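Local coordinates for 27kDa outer membrane protein (Silicibacter pomeroyi, PDB 3GYK) that probably acts as a thiol-disulfide oxidoreductase through its DsbA-like thioredoxin domain, the part of the longer protein present in this chain, at residues T25-F30 with V57-P62. Numbering follows the deposited sequence.
Sequences TVVEFF and VYREWP
Val57 enters the pairing with both backbone polar atoms: its N donates to Val26 O, while its O accepts Glu28 N and also lies 3.2 Å from Val27 CA in a CA-H...O contact. Its CG2 meets Thr25 CG2 at 3.6 Å, and its CB packs against Val27 CG2. Tyr58, on the face shared with Glu28 and Phe30, opposite Val27 and Val57, takes the edge of Phe30 on its ring in a T-shaped stack, planes 73° apart, with Phe30 CE2 3.4 Å from Tyr58 CG. A water joins Tyr58 OH to Glu28 OE1. Arg59 N donates a hydrogen bond to Glu28 O at 2.9 Å, and Arg59 O accepts one from Phe30 N. Arg59 CG, anti to the carbonyl carbon (chi1 -64°), sits over the Phe29 ring 3.7 Å from the centroid, a CH-pi contact; beyond it the chain bends away to a salt bridge with Asp11. An alanine in place of Phe29 would probably leave Arg59 CB and CG without their aromatic cover. Glu60 sets its carboxylate against Phe30, Glu60 CD 3.4 Å from Phe30 CE1, while Glu60 OE2 is hydrogen-bonded to the hydroxyls of Tyr32 and Tyr84. Trp61 N, past the strand end, still reaches Phe30 O at 3.0 Å. Strands 24-30 and 54-60, parallel neighbours, form a right-handed beta-alpha-beta unit through helix 35-50, the thioredoxin-fold core, where Phe30 touches the probable redox CxxC of Cys34 and Cys37.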
loop_
_atom_site.group_PDB
_atom_site.type_symbol
_atom_site.label_atom_id
_atom_site.label_comp_id
_atom_site.label_asym_id
_atom_site.label_seq_id
_atom_site.Cartn_x
_atom_site.Cartn_y
_atom_site.Cartn_z
ATOM N N THR A 25 9.303 7.628 7.387
ATOM C CA THR A 25 8.378 6.607 6.868
ATOM C C THR A 25 7.028 7.204 6.500
ATOM O O THR A 25 6.411 7.918 7.314
ATOM C CB THR A 25 8.156 5.468 7.892
ATOM O OG1 THR A 25 9.401 4.815 8.127
ATOM C CG2 THR A 25 7.171 4.413 7.352
ATOM N N VAL A 26 6.589 6.909 5.278
ATOM C CA VAL A 26 5.237 7.256 4.822
ATOM C C VAL A 26 4.447 5.972 4.746
ATOM O O VAL A 26 4.894 5.019 4.090
ATOM C CB VAL A 26 5.254 7.941 3.428
ATOM C CG1 VAL A 26 3.817 8.091 2.879
ATOM C CG2 VAL A 26 5.965 9.284 3.508
ATOM N N VAL A 27 3.304 5.911 5.426
ATOM C CA VAL A 27 2.452 4.727 5.312
ATOM C C VAL A 27 1.247 5.090 4.456
ATOM O O VAL A 27 0.654 6.139 4.680
ATOM C CB VAL A 27 1.948 4.276 6.707
ATOM C CG1 VAL A 27 1.105 3.018 6.577
ATOM C CG2 VAL A 27 3.157 4.031 7.666
ATOM N N GLU A 28 0.869 4.240 3.495
ATOM C CA GLU A 28 -0.352 4.505 2.724
ATOM C C GLU A 28 -1.318 3.346 2.940
ATOM O O GLU A 28 -0.914 2.176 2.883
ATOM C CB GLU A 28 -0.043 4.596 1.217
ATOM C CG GLU A 28 -1.315 4.957 0.416
ATOM C CD GLU A 28 -1.130 5.009 -1.105
ATOM O OE1 GLU A 28 0.008 4.857 -1.592
ATOM O OE2 GLU A 28 -2.178 5.164 -1.812
ATOM N N PHE A 29 -2.582 3.688 3.197
ATOM C CA PHE A 29 -3.678 2.714 3.276
ATOM C C PHE A 29 -4.451 2.880 1.968
ATOM O O PHE A 29 -4.880 3.999 1.628
ATOM C CB PHE A 29 -4.615 3.087 4.429
ATOM C CG PHE A 29 -4.070 2.774 5.827
ATOM C CD1 PHE A 29 -4.675 1.796 6.624
ATOM C CD2 PHE A 29 -2.992 3.512 6.364
ATOM C CE1 PHE A 29 -4.217 1.521 7.917
ATOM C CE2 PHE A 29 -2.524 3.254 7.665
ATOM C CZ PHE A 29 -3.115 2.253 8.438
ATOM N N PHE A 30 -4.685 1.788 1.244
ATOM C CA PHE A 30 -5.285 1.934 -0.089
ATOM C C PHE A 30 -6.118 0.710 -0.498
ATOM O O PHE A 30 -6.031 -0.360 0.130
ATOM C CB PHE A 30 -4.169 2.140 -1.144
ATOM C CG PHE A 30 -3.151 1.033 -1.151
ATOM C CD1 PHE A 30 -3.406 -0.155 -1.818
ATOM C CD2 PHE A 30 -1.952 1.167 -0.434
ATOM C CE1 PHE A 30 -2.480 -1.199 -1.806
ATOM C CE2 PHE A 30 -1.024 0.107 -0.399
ATOM C CZ PHE A 30 -1.285 -1.063 -1.096
ATOM N N VAL A 57 5.657 2.394 3.497
ATOM C CA VAL A 57 5.070 1.181 4.097
ATOM C C VAL A 57 3.632 1.076 3.574
ATOM O O VAL A 57 2.872 2.056 3.607
ATOM C CB VAL A 57 5.105 1.208 5.659
ATOM C CG1 VAL A 57 4.179 0.109 6.262
ATOM C CG2 VAL A 57 6.548 1.027 6.167
ATOM N N TYR A 58 3.251 -0.111 3.116
ATOM C CA TYR A 58 1.908 -0.287 2.558
ATOM C C TYR A 58 0.968 -1.063 3.464
ATOM O O TYR A 58 1.325 -2.149 3.970
ATOM C CB TYR A 58 2.016 -1.002 1.214
ATOM C CG TYR A 58 2.328 -0.104 0.037
ATOM C CD1 TYR A 58 2.421 1.281 0.173
ATOM C CD2 TYR A 58 2.458 -0.644 -1.222
ATOM C CE1 TYR A 58 2.648 2.108 -0.945
ATOM C CE2 TYR A 58 2.694 0.166 -2.333
ATOM C CZ TYR A 58 2.777 1.533 -2.189
ATOM O OH TYR A 58 3.016 2.313 -3.297
ATOM N N ARG A 59 -0.243 -0.522 3.648
ATOM C CA ARG A 59 -1.321 -1.239 4.299
ATOM C C ARG A 59 -2.417 -1.478 3.245
ATOM O O ARG A 59 -3.108 -0.531 2.790
ATOM C CB ARG A 59 -1.943 -0.421 5.453
ATOM C CG ARG A 59 -1.005 -0.107 6.658
ATOM C CD ARG A 59 -0.244 -1.322 7.230
ATOM N NE ARG A 59 -1.047 -2.534 7.405
ATOM C CZ ARG A 59 -0.633 -3.581 8.114
ATOM N NH1 ARG A 59 0.559 -3.517 8.755
ATOM N NH2 ARG A 59 -1.363 -4.707 8.148
ATOM N N GLU A 60 -2.564 -2.733 2.861
ATOM C CA GLU A 60 -3.668 -3.120 1.977
ATOM C C GLU A 60 -4.913 -3.077 2.823
ATOM O O GLU A 60 -5.027 -3.816 3.817
ATOM C CB GLU A 60 -3.415 -4.540 1.457
ATOM C CG GLU A 60 -2.163 -4.660 0.612
ATOM C CD GLU A 60 -2.468 -4.481 -0.895
ATOM O OE1 GLU A 60 -3.659 -4.357 -1.252
ATOM O OE2 GLU A 60 -1.511 -4.497 -1.705
ATOM N N TRP A 61 -5.853 -2.206 2.441
ATOM C CA TRP A 61 -7.087 -2.014 3.203
ATOM C C TRP A 61 -8.271 -2.091 2.244
ATOM O O TRP A 61 -8.848 -1.066 1.839
ATOM C CB TRP A 61 -7.049 -0.671 3.952
ATOM C CG TRP A 61 -8.180 -0.494 4.917
ATOM C CD1 TRP A 61 -8.879 -1.485 5.569
ATOM C CD2 TRP A 61 -8.765 0.747 5.335
ATOM N NE1 TRP A 61 -9.865 -0.933 6.357
ATOM C CE2 TRP A 61 -9.812 0.429 6.239
ATOM C CE3 TRP A 61 -8.496 2.101 5.047
ATOM C CZ2 TRP A 61 -10.618 1.406 6.832
ATOM C CZ3 TRP A 61 -9.314 3.080 5.649
ATOM C CH2 TRP A 61 -10.340 2.727 6.521
ATOM N N PRO A 62 -8.593 -3.326 1.809
ATOM C CA PRO A 62 -9.692 -3.504 0.852
ATOM C C PRO A 62 -11.057 -3.241 1.529
ATOM O O PRO A 62 -11.438 -3.947 2.471
ATOM C CB PRO A 62 -9.537 -4.963 0.415
ATOM C CG PRO A 62 -8.883 -5.654 1.636
ATOM C CD PRO A 62 -7.855 -4.591 2.053
HETATM O O HOH W 1 1.406 4.355 -3.911
HETATM O O HOH W 2 -6.050 -3.072 -0.799
#